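Local coordinates for protein probable dipeptidase (Pseudomonas aeruginosa, PDB 3B40) that probably acts as a metal-dependent dipeptidase of the M19 family, built on a TIM-barrel fold, that cleaves dipeptides, at residues Ala172-Arg176 / Ser212-Thr216; Arg286-Leu291 / Asp305-Trp311; Lys332-Leu338 / Gly365-Trp369; Asp249-Gln253 / Tyr344-Val349; Pro80-Thr84 / Pro179-Asp183. The protein carries 11 engineered substitutions. Numbering follows the deposited sequence.

Interaction 1: Ala172-Arg176 / Ser212-Thr216. Engineered in segment 172-176: Ala172 (natural residue Ser).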
# COMPACT_ATOMS: atom_id res chain seq x y z
N ALA A 172 -7.72 10.51 -11.22
CA ALA A 172 -7.53 11.07 -9.89
C ALA A 172 -6.17 11.73 -9.79
O ALA A 172 -5.18 11.21 -10.34
CB ALA A 172 -7.62 9.94 -8.86
N ASP A 173 -6.10 12.84 -9.05
CA ASP A 173 -4.81 13.46 -8.67
C ASP A 173 -4.10 12.63 -7.59
O ASP A 173 -4.74 12.08 -6.69
CB ASP A 173 -4.98 14.88 -8.11
CG ASP A 173 -5.60 15.87 -9.12
OD1 ASP A 173 -5.47 15.69 -10.35
OD2 ASP A 173 -6.24 16.85 -8.65
N SER A 174 -2.77 12.63 -7.63
CA SER A 174 -2.01 11.89 -6.64
C SER A 174 -1.61 12.83 -5.50
O SER A 174 -1.53 14.04 -5.68
CB SER A 174 -0.79 11.25 -7.30
OG SER A 174 0.08 10.68 -6.33
N SER A 175 -1.34 12.28 -4.33
CA SER A 175 -0.72 13.06 -3.26
C SER A 175 0.76 13.35 -3.59
O SER A 175 1.40 14.22 -2.97
CB SER A 175 -0.85 12.34 -1.92
OG SER A 175 -0.15 11.08 -1.89
N ARG A 176 1.30 12.62 -4.56
CA ARG A 176 2.72 12.75 -4.94
C ARG A 176 2.83 12.95 -6.43
O ARG A 176 3.21 12.00 -7.16
CB ARG A 176 3.51 11.52 -4.50
CG ARG A 176 3.77 11.50 -2.99
CD ARG A 176 4.65 10.31 -2.63
NE ARG A 176 3.93 9.04 -2.75
CZ ARG A 176 4.43 7.84 -2.43
NH1 ARG A 176 3.69 6.74 -2.57
NH2 ARG A 176 5.69 7.76 -1.97
N SER A 212 -5.50 5.12 -0.39
CA SER A 212 -4.06 5.34 -0.16
C SER A 212 -3.44 5.82 -1.48
O SER A 212 -3.78 5.26 -2.52
CB SER A 212 -3.36 4.07 0.33
OG SER A 212 -3.66 3.82 1.69
N GLN A 213 -2.59 6.86 -1.43
CA GLN A 213 -1.85 7.44 -2.58
C GLN A 213 -2.58 8.61 -3.29
O GLN A 213 -1.96 9.39 -4.01
CB GLN A 213 -1.43 6.37 -3.61
CG GLN A 213 -0.62 5.12 -3.09
CD GLN A 213 0.88 5.19 -3.27
OE1 GLN A 213 1.41 6.16 -3.80
NE2 GLN A 213 1.60 4.11 -2.83
N MET A 214 -3.90 8.68 -3.11
CA MET A 214 -4.75 9.70 -3.72
C MET A 214 -4.54 11.05 -3.03
O MET A 214 -4.33 11.10 -1.84
CB MET A 214 -6.23 9.28 -3.54
CG MET A 214 -6.65 8.06 -4.43
SD MET A 214 -8.40 7.53 -4.32
CE MET A 214 -9.24 8.74 -5.31
N SER A 215 -4.64 12.15 -3.79
CA SER A 215 -4.61 13.50 -3.22
C SER A 215 -5.75 13.68 -2.19
O SER A 215 -6.73 12.89 -2.15
CB SER A 215 -4.72 14.55 -4.34
OG SER A 215 -6.06 14.71 -4.71
N THR A 216 -5.62 14.69 -1.34
CA THR A 216 -6.64 15.00 -0.33
C THR A 216 -8.00 15.34 -0.92
O THR A 216 -9.01 14.84 -0.44
CB THR A 216 -6.18 16.11 0.62
OG1 THR A 216 -5.07 15.58 1.38
CG2 THR A 216 -7.32 16.51 1.61
O HOH W 1 -6.34 17.01 -5.92
O HOH W 2 1.21 9.00 -3.80
O HOH W 3 -2.17 9.82 -0.38

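Interaction 2: Arg286-Leu291 / Asp305-Trp311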
# COMPACT_ATOMS: atom_id res chain seq x y z
N ARG A 286 21.03 18.89 -3.03
CA ARG A 286 20.09 19.84 -3.62
C ARG A 286 20.86 21.08 -4.13
O ARG A 286 20.72 21.48 -5.28
CB ARG A 286 19.02 20.18 -2.59
CG ARG A 286 17.93 19.10 -2.45
CD ARG A 286 16.95 19.40 -1.32
NE ARG A 286 16.12 20.55 -1.70
CZ ARG A 286 15.08 20.47 -2.53
NH1 ARG A 286 14.71 19.27 -3.01
NH2 ARG A 286 14.42 21.57 -2.87
N ALA A 287 21.70 21.64 -3.26
CA ALA A 287 22.65 22.70 -3.62
C ALA A 287 23.50 22.45 -4.89
O ALA A 287 23.65 23.36 -5.71
CB ALA A 287 23.54 23.03 -2.43
N ARG A 288 24.04 21.25 -5.09
CA ARG A 288 24.78 21.02 -6.36
C ARG A 288 23.92 20.84 -7.60
O ARG A 288 24.44 20.85 -8.72
CB ARG A 288 25.87 19.93 -6.28
CG ARG A 288 25.50 18.64 -5.60
CD ARG A 288 26.67 17.65 -5.64
NE ARG A 288 26.62 16.81 -6.86
CZ ARG A 288 26.49 15.47 -6.90
NH1 ARG A 288 26.45 14.74 -5.79
NH2 ARG A 288 26.44 14.85 -8.07
N PHE A 289 22.60 20.69 -7.42
CA PHE A 289 21.68 20.65 -8.56
C PHE A 289 20.81 21.91 -8.64
O PHE A 289 19.79 21.92 -9.30
CB PHE A 289 20.79 19.40 -8.51
CG PHE A 289 21.52 18.15 -8.89
CD1 PHE A 289 21.47 17.66 -10.20
CD2 PHE A 289 22.29 17.48 -7.95
CE1 PHE A 289 22.14 16.50 -10.55
CE2 PHE A 289 22.97 16.32 -8.30
CZ PHE A 289 22.90 15.84 -9.61
N ASP A 290 21.24 22.97 -7.96
CA ASP A 290 20.60 24.29 -8.03
C ASP A 290 19.17 24.32 -7.46
O ASP A 290 18.33 25.12 -7.89
CB ASP A 290 20.63 24.82 -9.47
CG ASP A 290 22.04 25.17 -9.94
OD1 ASP A 290 22.81 25.80 -9.18
OD2 ASP A 290 22.37 24.81 -11.10
N LEU A 291 18.92 23.48 -6.46
CA LEU A 291 17.66 23.50 -5.75
C LEU A 291 17.90 24.07 -4.37
O LEU A 291 18.97 23.81 -3.78
CB LEU A 291 17.11 22.08 -5.64
CG LEU A 291 16.86 21.30 -6.92
CD1 LEU A 291 16.67 19.82 -6.58
CD2 LEU A 291 15.65 21.86 -7.69
N ASP A 305 10.49 18.39 -6.65
CA ASP A 305 10.57 19.82 -7.02
C ASP A 305 10.03 20.06 -8.41
O ASP A 305 10.44 19.38 -9.36
CB ASP A 305 12.00 20.34 -6.93
CG ASP A 305 12.56 20.23 -5.54
OD1 ASP A 305 12.71 21.28 -4.89
OD2 ASP A 305 12.86 19.09 -5.10
N PRO A 306 9.05 20.96 -8.53
CA PRO A 306 8.36 21.28 -9.79
C PRO A 306 9.28 21.61 -10.96
O PRO A 306 9.05 21.15 -12.07
CB PRO A 306 7.47 22.47 -9.39
CG PRO A 306 7.13 22.16 -7.98
CD PRO A 306 8.44 21.68 -7.40
N ILE A 307 10.32 22.41 -10.70
CA ILE A 307 11.29 22.79 -11.75
C ILE A 307 11.97 21.58 -12.39
O ILE A 307 12.43 21.67 -13.53
CB ILE A 307 12.36 23.78 -11.18
CG1 ILE A 307 13.17 24.47 -12.30
CG2 ILE A 307 13.28 23.07 -10.21
CD1 ILE A 307 12.40 25.34 -13.18
N ILE A 308 11.99 20.44 -11.70
CA ILE A 308 12.65 19.21 -12.23
C ILE A 308 12.04 18.83 -13.60
O ILE A 308 12.67 18.18 -14.43
CB ILE A 308 12.62 18.05 -11.18
CG1 ILE A 308 13.53 18.39 -9.98
CG2 ILE A 308 12.99 16.71 -11.83
CD1 ILE A 308 13.43 17.44 -8.78
N THR A 309 10.83 19.31 -13.90
CA THR A 309 10.24 18.98 -15.21
C THR A 309 11.08 19.45 -16.43
O THR A 309 10.99 18.85 -17.52
CB THR A 309 8.78 19.50 -15.37
OG1 THR A 309 8.21 18.92 -16.56
CG2 THR A 309 8.74 21.03 -15.47
N ILE A 310 11.88 20.50 -16.25
CA ILE A 310 12.73 21.03 -17.35
C ILE A 310 14.11 20.37 -17.49
O ILE A 310 14.81 20.60 -18.48
CB ILE A 310 12.90 22.59 -17.32
CG1 ILE A 310 13.81 23.03 -16.15
CG2 ILE A 310 11.54 23.27 -17.17
CD1 ILE A 310 14.43 24.43 -16.32
N TRP A 311 14.49 19.54 -16.52
CA TRP A 311 15.76 18.81 -16.55
C TRP A 311 15.89 17.77 -17.68
O TRP A 311 14.94 17.01 -17.95
CB TRP A 311 15.97 18.07 -15.23
CG TRP A 311 16.26 18.94 -14.05
CD1 TRP A 311 16.19 20.30 -13.99
CD2 TRP A 311 16.65 18.50 -12.74
NE1 TRP A 311 16.52 20.73 -12.72
CE2 TRP A 311 16.83 19.65 -11.95
CE3 TRP A 311 16.90 17.24 -12.17
CZ2 TRP A 311 17.21 19.58 -10.60
CZ3 TRP A 311 17.30 17.17 -10.84
CH2 TRP A 311 17.45 18.32 -10.08

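Interaction 3: Lys332-Leu338 / Gly365-Trp369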
# COMPACT_ATOMS: atom_id res chain seq x y z
N LYS A 332 16.71 2.82 9.83
CA LYS A 332 15.27 2.45 9.73
C LYS A 332 14.47 2.63 11.02
O LYS A 332 14.89 2.15 12.09
CB LYS A 332 15.12 0.98 9.35
CG LYS A 332 14.86 0.61 7.89
CD LYS A 332 14.79 -0.92 7.81
CE LYS A 332 14.67 -1.45 6.37
NZ LYS A 332 14.99 -0.42 5.34
N ALA A 333 13.28 3.24 10.88
CA ALA A 333 12.22 3.19 11.90
C ALA A 333 11.96 1.76 12.32
O ALA A 333 12.22 0.83 11.56
CB ALA A 333 10.89 3.84 11.36
N GLY A 334 11.42 1.58 13.53
CA GLY A 334 11.21 0.24 14.07
C GLY A 334 9.77 -0.05 14.46
O GLY A 334 8.86 0.68 14.08
N LEU A 335 9.58 -1.11 15.23
CA LEU A 335 8.27 -1.49 15.72
C LEU A 335 7.69 -0.43 16.65
O LEU A 335 6.48 -0.28 16.72
CB LEU A 335 8.30 -2.87 16.43
CG LEU A 335 8.55 -4.09 15.51
CD1 LEU A 335 8.89 -5.34 16.31
CD2 LEU A 335 7.38 -4.35 14.53
N LYS A 336 8.54 0.32 17.34
CA LYS A 336 8.03 1.36 18.23
C LYS A 336 7.18 2.35 17.43
O LYS A 336 6.05 2.66 17.81
CB LYS A 336 9.17 2.11 18.94
CG LYS A 336 8.67 3.32 19.80
CD LYS A 336 9.83 4.15 20.35
CE LYS A 336 9.32 5.33 21.22
NZ LYS A 336 8.45 6.26 20.40
N GLU A 337 7.75 2.85 16.34
CA GLU A 337 7.09 3.84 15.46
C GLU A 337 5.85 3.29 14.77
O GLU A 337 4.83 3.95 14.68
CB GLU A 337 8.09 4.34 14.43
CG GLU A 337 9.13 5.30 15.03
CD GLU A 337 10.39 4.64 15.55
OE1 GLU A 337 10.48 3.40 15.60
OE2 GLU A 337 11.32 5.40 15.90
N LEU A 338 5.95 2.06 14.28
CA LEU A 338 4.80 1.44 13.67
C LEU A 338 3.63 1.41 14.65
O LEU A 338 2.51 1.75 14.27
CB LEU A 338 5.13 0.02 13.17
CG LEU A 338 3.91 -0.67 12.55
CD1 LEU A 338 3.23 0.15 11.43
CD2 LEU A 338 4.24 -2.09 12.09
N GLY A 365 8.57 -2.43 5.50
CA GLY A 365 9.28 -3.25 6.48
C GLY A 365 9.92 -2.28 7.43
O GLY A 365 10.45 -1.24 7.01
N VAL A 366 9.87 -2.60 8.71
CA VAL A 366 10.57 -1.78 9.71
C VAL A 366 11.59 -2.66 10.46
O VAL A 366 11.53 -3.90 10.38
CB VAL A 366 9.57 -1.13 10.73
CG1 VAL A 366 8.59 -0.15 10.02
CG2 VAL A 366 8.83 -2.19 11.52
N ASP A 367 12.49 -2.03 11.21
CA ASP A 367 13.38 -2.78 12.09
C ASP A 367 12.52 -3.64 13.03
O ASP A 367 11.70 -3.12 13.78
CB ASP A 367 14.27 -1.80 12.88
CG ASP A 367 15.32 -2.52 13.73
OD1 ASP A 367 15.67 -3.67 13.41
OD2 ASP A 367 15.79 -1.93 14.73
N GLY A 368 12.69 -4.95 12.96
CA GLY A 368 11.94 -5.89 13.79
C GLY A 368 10.82 -6.58 13.01
O GLY A 368 10.19 -7.52 13.51
N TRP A 369 10.58 -6.10 11.78
CA TRP A 369 9.56 -6.68 10.86
C TRP A 369 10.02 -6.51 9.43
O TRP A 369 9.64 -5.57 8.76
CB TRP A 369 8.18 -6.03 11.06
CG TRP A 369 7.04 -6.61 10.24
CD1 TRP A 369 6.88 -7.92 9.86
CD2 TRP A 369 5.88 -5.90 9.73
NE1 TRP A 369 5.71 -8.06 9.13
CE2 TRP A 369 5.07 -6.85 9.06
CE3 TRP A 369 5.45 -4.56 9.79
CZ2 TRP A 369 3.86 -6.50 8.45
CZ3 TRP A 369 4.24 -4.22 9.20
CH2 TRP A 369 3.46 -5.19 8.53
O HOH W 4 12.11 -0.78 4.75

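Interaction 4: Asp249-Gln253 / Tyr344-Val349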
# COMPACT_ATOMS: atom_id res chain seq x y z
N ASP A 249 -5.96 14.12 10.27
CA ASP A 249 -7.07 13.61 11.14
C ASP A 249 -8.40 13.63 10.41
O ASP A 249 -9.15 12.66 10.47
CB ASP A 249 -7.18 14.43 12.43
CG ASP A 249 -6.00 14.22 13.37
OD1 ASP A 249 -5.00 13.54 13.02
OD2 ASP A 249 -6.11 14.73 14.50
N HIS A 250 -8.66 14.72 9.67
CA HIS A 250 -9.92 14.84 8.93
C HIS A 250 -10.11 13.77 7.82
O HIS A 250 -11.20 13.26 7.62
CB HIS A 250 -10.08 16.25 8.35
CG HIS A 250 -11.40 16.45 7.65
ND1 HIS A 250 -11.52 16.44 6.28
CD2 HIS A 250 -12.65 16.62 8.14
CE1 HIS A 250 -12.79 16.60 5.95
NE2 HIS A 250 -13.50 16.71 7.06
N GLU A 251 -9.03 13.45 7.10
CA GLU A 251 -9.08 12.38 6.09
C GLU A 251 -9.43 11.03 6.73
O GLU A 251 -10.28 10.27 6.21
CB GLU A 251 -7.75 12.29 5.33
CG GLU A 251 -7.55 13.44 4.35
CD GLU A 251 -6.16 13.47 3.71
OE1 GLU A 251 -5.13 13.61 4.43
OE2 GLU A 251 -6.11 13.38 2.48
N MET A 252 -8.80 10.75 7.86
CA MET A 252 -9.11 9.58 8.71
C MET A 252 -10.58 9.55 9.14
O MET A 252 -11.23 8.50 9.09
CB MET A 252 -8.19 9.56 9.96
CG MET A 252 -6.68 9.25 9.76
SD MET A 252 -5.65 9.30 11.32
CE MET A 252 -4.49 10.46 10.68
N GLN A 253 -11.12 10.70 9.55
CA GLN A 253 -12.53 10.74 9.96
C GLN A 253 -13.46 10.37 8.80
O GLN A 253 -14.44 9.67 8.99
CB GLN A 253 -12.91 12.12 10.50
CG GLN A 253 -12.44 12.39 11.95
CD GLN A 253 -12.92 11.32 12.93
OE1 GLN A 253 -14.14 11.17 13.15
NE2 GLN A 253 -11.97 10.57 13.52
N TYR A 344 -1.98 6.11 17.55
CA TYR A 344 -2.54 7.40 17.13
C TYR A 344 -3.82 7.25 16.33
O TYR A 344 -4.77 8.00 16.53
CB TYR A 344 -1.52 8.21 16.32
CG TYR A 344 -2.01 9.60 15.98
CD1 TYR A 344 -1.83 10.66 16.86
CD2 TYR A 344 -2.68 9.84 14.78
CE1 TYR A 344 -2.30 11.94 16.55
CE2 TYR A 344 -3.18 11.09 14.46
CZ TYR A 344 -2.99 12.15 15.36
OH TYR A 344 -3.44 13.40 15.04
N THR A 345 -3.82 6.31 15.39
CA THR A 345 -4.93 6.12 14.48
C THR A 345 -6.13 5.61 15.27
O THR A 345 -7.26 6.08 15.07
CB THR A 345 -4.53 5.20 13.27
OG1 THR A 345 -3.32 5.69 12.71
CG2 THR A 345 -5.58 5.24 12.16
N VAL A 346 -5.88 4.68 16.20
CA VAL A 346 -6.90 4.15 17.07
C VAL A 346 -7.50 5.26 17.95
O VAL A 346 -8.71 5.35 18.06
CB VAL A 346 -6.37 2.95 17.92
CG1 VAL A 346 -7.34 2.59 19.03
CG2 VAL A 346 -6.06 1.73 17.03
N LYS A 347 -6.66 6.12 18.54
CA LYS A 347 -7.15 7.30 19.27
C LYS A 347 -8.15 8.12 18.49
O LYS A 347 -9.14 8.63 19.06
CB LYS A 347 -6.00 8.28 19.57
CG LYS A 347 -5.06 7.87 20.64
CD LYS A 347 -5.73 7.94 22.01
CE LYS A 347 -4.74 7.60 23.12
NZ LYS A 347 -5.46 7.72 24.41
N LYS A 348 -7.86 8.28 17.20
CA LYS A 348 -8.64 9.13 16.33
C LYS A 348 -9.93 8.45 15.80
O LYS A 348 -11.00 9.05 15.83
CB LYS A 348 -7.76 9.69 15.20
CG LYS A 348 -6.64 10.65 15.67
CD LYS A 348 -7.15 11.68 16.70
CE LYS A 348 -6.02 12.56 17.21
NZ LYS A 348 -6.47 13.71 18.04
N VAL A 349 -9.83 7.20 15.32
CA VAL A 349 -11.00 6.56 14.70
C VAL A 349 -11.63 5.37 15.45
O VAL A 349 -12.72 4.93 15.09
CB VAL A 349 -10.76 6.20 13.21
CG1 VAL A 349 -10.39 7.47 12.45
CG2 VAL A 349 -9.61 5.20 13.09

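Interaction 5: Pro80-Thr84 / Pro179-Asp183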
# COMPACT_ATOMS: atom_id res chain seq x y z
N PRO A 80 16.89 7.04 -17.10
CA PRO A 80 15.43 7.07 -17.05
C PRO A 80 14.82 7.61 -18.33
O PRO A 80 15.39 8.48 -18.99
CB PRO A 80 15.12 7.99 -15.87
CG PRO A 80 16.35 8.82 -15.71
CD PRO A 80 17.50 7.93 -16.10
N HIS A 81 13.65 7.09 -18.69
CA HIS A 81 12.98 7.51 -19.90
C HIS A 81 11.70 8.20 -19.50
O HIS A 81 10.94 7.69 -18.66
CB HIS A 81 12.72 6.29 -20.80
CG HIS A 81 13.94 5.45 -21.03
ND1 HIS A 81 14.82 5.68 -22.07
CD2 HIS A 81 14.46 4.42 -20.32
CE1 HIS A 81 15.81 4.81 -22.00
NE2 HIS A 81 15.62 4.03 -20.95
N LYS A 82 11.47 9.39 -20.06
CA LYS A 82 10.22 10.07 -19.83
C LYS A 82 9.09 9.30 -20.51
O LYS A 82 9.31 8.67 -21.55
CB LYS A 82 10.27 11.54 -20.30
CG LYS A 82 10.73 12.45 -19.20
CD LYS A 82 10.77 13.92 -19.59
CE LYS A 82 11.67 14.65 -18.62
NZ LYS A 82 11.18 15.99 -18.22
N PRO A 83 7.91 9.30 -19.88
CA PRO A 83 6.71 8.68 -20.44
C PRO A 83 6.29 9.26 -21.78
O PRO A 83 6.23 10.49 -21.94
CB PRO A 83 5.63 8.98 -19.41
CG PRO A 83 6.37 9.18 -18.16
CD PRO A 83 7.63 9.87 -18.55
N THR A 84 6.01 8.35 -22.72
CA THR A 84 5.44 8.65 -24.03
C THR A 84 4.05 8.00 -24.03
O THR A 84 3.71 7.30 -23.07
CB THR A 84 6.29 8.03 -25.15
OG1 THR A 84 6.27 6.60 -25.04
CG2 THR A 84 7.73 8.52 -25.07
N PRO A 179 7.32 15.56 -10.96
CA PRO A 179 7.80 16.54 -11.94
C PRO A 179 8.42 15.88 -13.17
O PRO A 179 8.39 16.45 -14.25
CB PRO A 179 8.82 17.34 -11.15
CG PRO A 179 9.30 16.44 -10.08
CD PRO A 179 8.09 15.60 -9.71
N PHE A 180 8.95 14.67 -13.02
CA PHE A 180 9.38 13.86 -14.18
C PHE A 180 8.25 13.53 -15.19
O PHE A 180 8.53 13.33 -16.38
CB PHE A 180 10.04 12.57 -13.68
CG PHE A 180 10.83 11.84 -14.74
CD1 PHE A 180 12.01 12.39 -15.25
CD2 PHE A 180 10.41 10.60 -15.19
CE1 PHE A 180 12.76 11.72 -16.25
CE2 PHE A 180 11.15 9.91 -16.19
CZ PHE A 180 12.33 10.47 -16.71
N PHE A 181 7.00 13.47 -14.72
CA PHE A 181 5.81 13.25 -15.59
C PHE A 181 5.17 14.59 -16.04
O PHE A 181 4.08 14.60 -16.62
CB PHE A 181 4.75 12.44 -14.84
CG PHE A 181 5.17 11.03 -14.48
CD1 PHE A 181 6.28 10.43 -15.08
CD2 PHE A 181 4.39 10.28 -13.56
CE1 PHE A 181 6.65 9.11 -14.73
CE2 PHE A 181 4.75 8.98 -13.21
CZ PHE A 181 5.88 8.39 -13.79
N ASN A 182 5.83 15.68 -15.70
CA ASN A 182 5.35 17.07 -15.90
C ASN A 182 4.04 17.33 -15.12
O ASN A 182 3.20 18.10 -15.54
CB ASN A 182 5.24 17.41 -17.41
CG ASN A 182 5.01 18.90 -17.65
OD1 ASN A 182 5.54 19.74 -16.93
ND2 ASN A 182 4.19 19.23 -18.67
N ASP A 183 3.89 16.68 -13.97
CA ASP A 183 2.65 16.79 -13.16
C ASP A 183 2.51 18.18 -12.54
O ASP A 183 3.52 18.78 -12.13
CB ASP A 183 2.65 15.76 -12.03
CG ASP A 183 2.30 14.36 -12.49
OD1 ASP A 183 1.94 14.16 -13.67
OD2 ASP A 183 2.34 13.43 -11.64

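Interaction 1: Ala172-Arg176 / Ser212-Thr216
Two neighbouring loops of the TIM barrel meet here, those that follow the parallel strands 160-162 and 208-210 and so lie at the C-terminal end of the barrel. Their backbones form a single beta bridge between Ser174 and Met214, with CA atoms 4.6 Å apart. Two nearly straight hydrogen bonds define it: Ser215 N to Asp173 O (2.9 Å, 171°) and Ser175 N to Gln213 O (3.0 Å, 176°).

Side-chain polarity extends the bridge. Arg176 NH1 donates to Gln213 OE1 at 2.7 Å, at the guanidinium edge and near its plane, while Gln213 NE2 is bonded to His234 on the next strand. Asp173 OD1 and OD2 are held by the backbone N atoms of Leu188 and Gly190. Ser174 OG, linked to Tyr165 O, also accepts from Arg176 N (2.9 Å), forming an ST turn. Apolar contact is slight: CB of the engineered Ala172 lies 4.1 Å from Met214 CE.

Waters link the two segments further. Water 2 joins Ser174, Ser175, Arg176 and Gln213. Ser215 sits at the N-cap of helix 216-225, where its OG caps Ala218 N; that same OG donates to water 1 (2.6 Å), which donates to Asp173 OD2 (2.7 Å).

Interaction 2: Arg286-Leu291 / Asp305-Trp311
Leu291 is the chief bump. Its side chain, with the largest area covered here, enters a hollow whose walls are Asp305, Ile307 and Trp311: Leu291 CD2 lies 4.0 Å from Asp305 CB and 3.7 Å from Ile307 CG2, and Leu291 CD1 lies 3.9 Å from Trp311 CH2. The six-membered ring of Trp311 slides up to Phe289, CH2 reaching to 3.8 Å from Phe289 CB. The two rings are inclined by only 30°, yet with centroids 5.8 Å apart they barely overlap. Beside this apolar fit, Arg286 and Asp305 form a two-pronged salt bridge, NH1 to OD2 at 2.8 Å and NH2 to OD1 at 2.7 Å. A Schellman motif, with Asp290 at positive phi as C-prime residue and Leu291 N bonded to Arg286 O (2.9 Å), ends helix 276-288 and turns Leu291 toward the 3-10 segment 306-310. Tyr319 of helix 313-328 meets Phe289 and Trp311 edge-to-face and touches Leu291, so the end of helix 276-288 and the 3-10 connection both pack on the helix which that connection enters.

Interaction 3: Lys332-Leu338 / Gly365-Trp369
This is a backbone-bridged contact between a helix start and a loop at the C-terminal end of the TIM barrel: helix 335-349 runs down to strand 354-357, and the loop after that strand returns to the helix N terminus. The evidence is a single bridge between Gly334 and Asp367 (CA atoms 4.2 Å apart), with Asp367 N bonded to Ala333 O at 2.9 Å and a weak bond from Leu335 N to Asp367 O at 3.3 Å. Gly334 is at the N-cap position, and its N donates to Glu337 OE1 (2.9 Å). The loop makes a type II turn from Val366 to Trp369, and a side chain on Gly368 would strike Leu335. Apolar groups close the interface: Leu335 CD2 packs on Val366 CG2 (4.0 Å) and Trp369 CB (3.9 Å). Trp369 also packs on helix 375-385 through Ile375 and Val378, while its CE3 atom takes Leu338 CD2 at 3.6 Å. Water 4 donates to Gly365 O (2.8 Å) and accepts a weak bond from Lys332 NZ (3.0 Å).

Interaction 4: Asp249-Gln253 / Tyr344-Val349
Helix 249-257 and helix 335-349, two outer helices of the TIM barrel, meet here; the axes of the segments 249-253 and 344-349 approach to 10.1 Å and cross at -61°. The contact begins at Asp249, in the first turn of its helix, whose CA-to-CB bond points toward the partner. Asp249 OD1 accepts a short hydrogen bond from Tyr344 OH (2.6 Å), and Asp249 OD2 forms a long salt bridge with Lys348 NZ (3.7 Å). One carboxylate therefore engages two residues a helical turn apart. His250 and Glu251 face other ways; Glu251 OE2 is hydrogen-bonded to Thr216 OG1 at the start of helix 216-225. Met252, which has 77 Å² covered, enters between the helices and is the apolar centre of the contact. Met252 CE meets the edge of the Tyr344 ring (4.0 Å to CE2), Met252 SD lies 4.1 Å from Thr345 CG2, and Met252 CB lies 3.9 Å from Val349 CG1. Beneath them Ile262, on strand 261-265, touches Met252, Thr345 and Val349, so this layer seals the helices against the barrel wall. Gln253 closes the walk, its NE2 giving a weak hydrogen bond to Lys348 O (2.9 Å, 127°) near the end of helix 335-349. The chemistry is thus graded: an apolar layer packs against strand 261-265, whereas the more exposed side carries one short hydrogen bond, a long salt bridge and a weak hydrogen bond.

Interaction 5: Pro80-Thr84 / Pro179-Asp183
Phe180 dominates this surface contact, with 111 Å² covered by residues 80-84, against 48 Å² for Pro83 and 47 Å² for Lys82. It belongs to the 3-10 segment 179-181 in the loop after strand 160-162; its partner is the loop between strand 62-68 and helix 87-108, so two excursions of the TIM barrel meet. The aliphatic part of Lys82 lies over a face of the Phe180 ring, CG being 3.8 Å from the ring centroid and 22° off its normal, a CH-pi contact. At the ring edge, His81 O approaches CE2 of Phe180 to 3.3 Å. Pro80 CB comes to 3.8 Å from CZ of Phe180. Pro83 bridges the two aromatic residues: its CD is 4.2 Å from Phe180 CE2, and its CG is pressed to 3.3 Å from Phe181 CD1. Beyond the pair, Phe316 stacks on Phe180, and Glu313 accepts a hydrogen bond from Lys82 N, so helix 313-328 also takes part. Since neither a hydrogen bond nor a salt bridge joins the two segments, their association rests on prolines, a lysine methylene and two phenylalanine rings, which implies cohesion through apolar burial and close shape complementarity rather than through directional polar bonds.

Overall arrangement
From the N terminus, interaction 5 opens at 80-84 and interaction 1 at 172-176; 5 closes at 179-183 before 1 closes at 212-216, so the two cross, tying loops after strands 62-68, 160-162 and 208-210. Interaction 4 opens at 249-253 and encloses interaction 2, which joins the end of helix 276-288 to the connection leading into helix 313-328. Interaction 3, joining the start of helix 335-349 to the loop after strand 354-357, opens at 332-338 and crosses 4, which ends at 344-349 on that helix. Two links join the groups: Thr216 OG1 to Glu251 OE2 (2.7 Å) between 1 and 4, and Thr309 OG1 to Asn182 OD1 (2.8 Å) between 2 and 5.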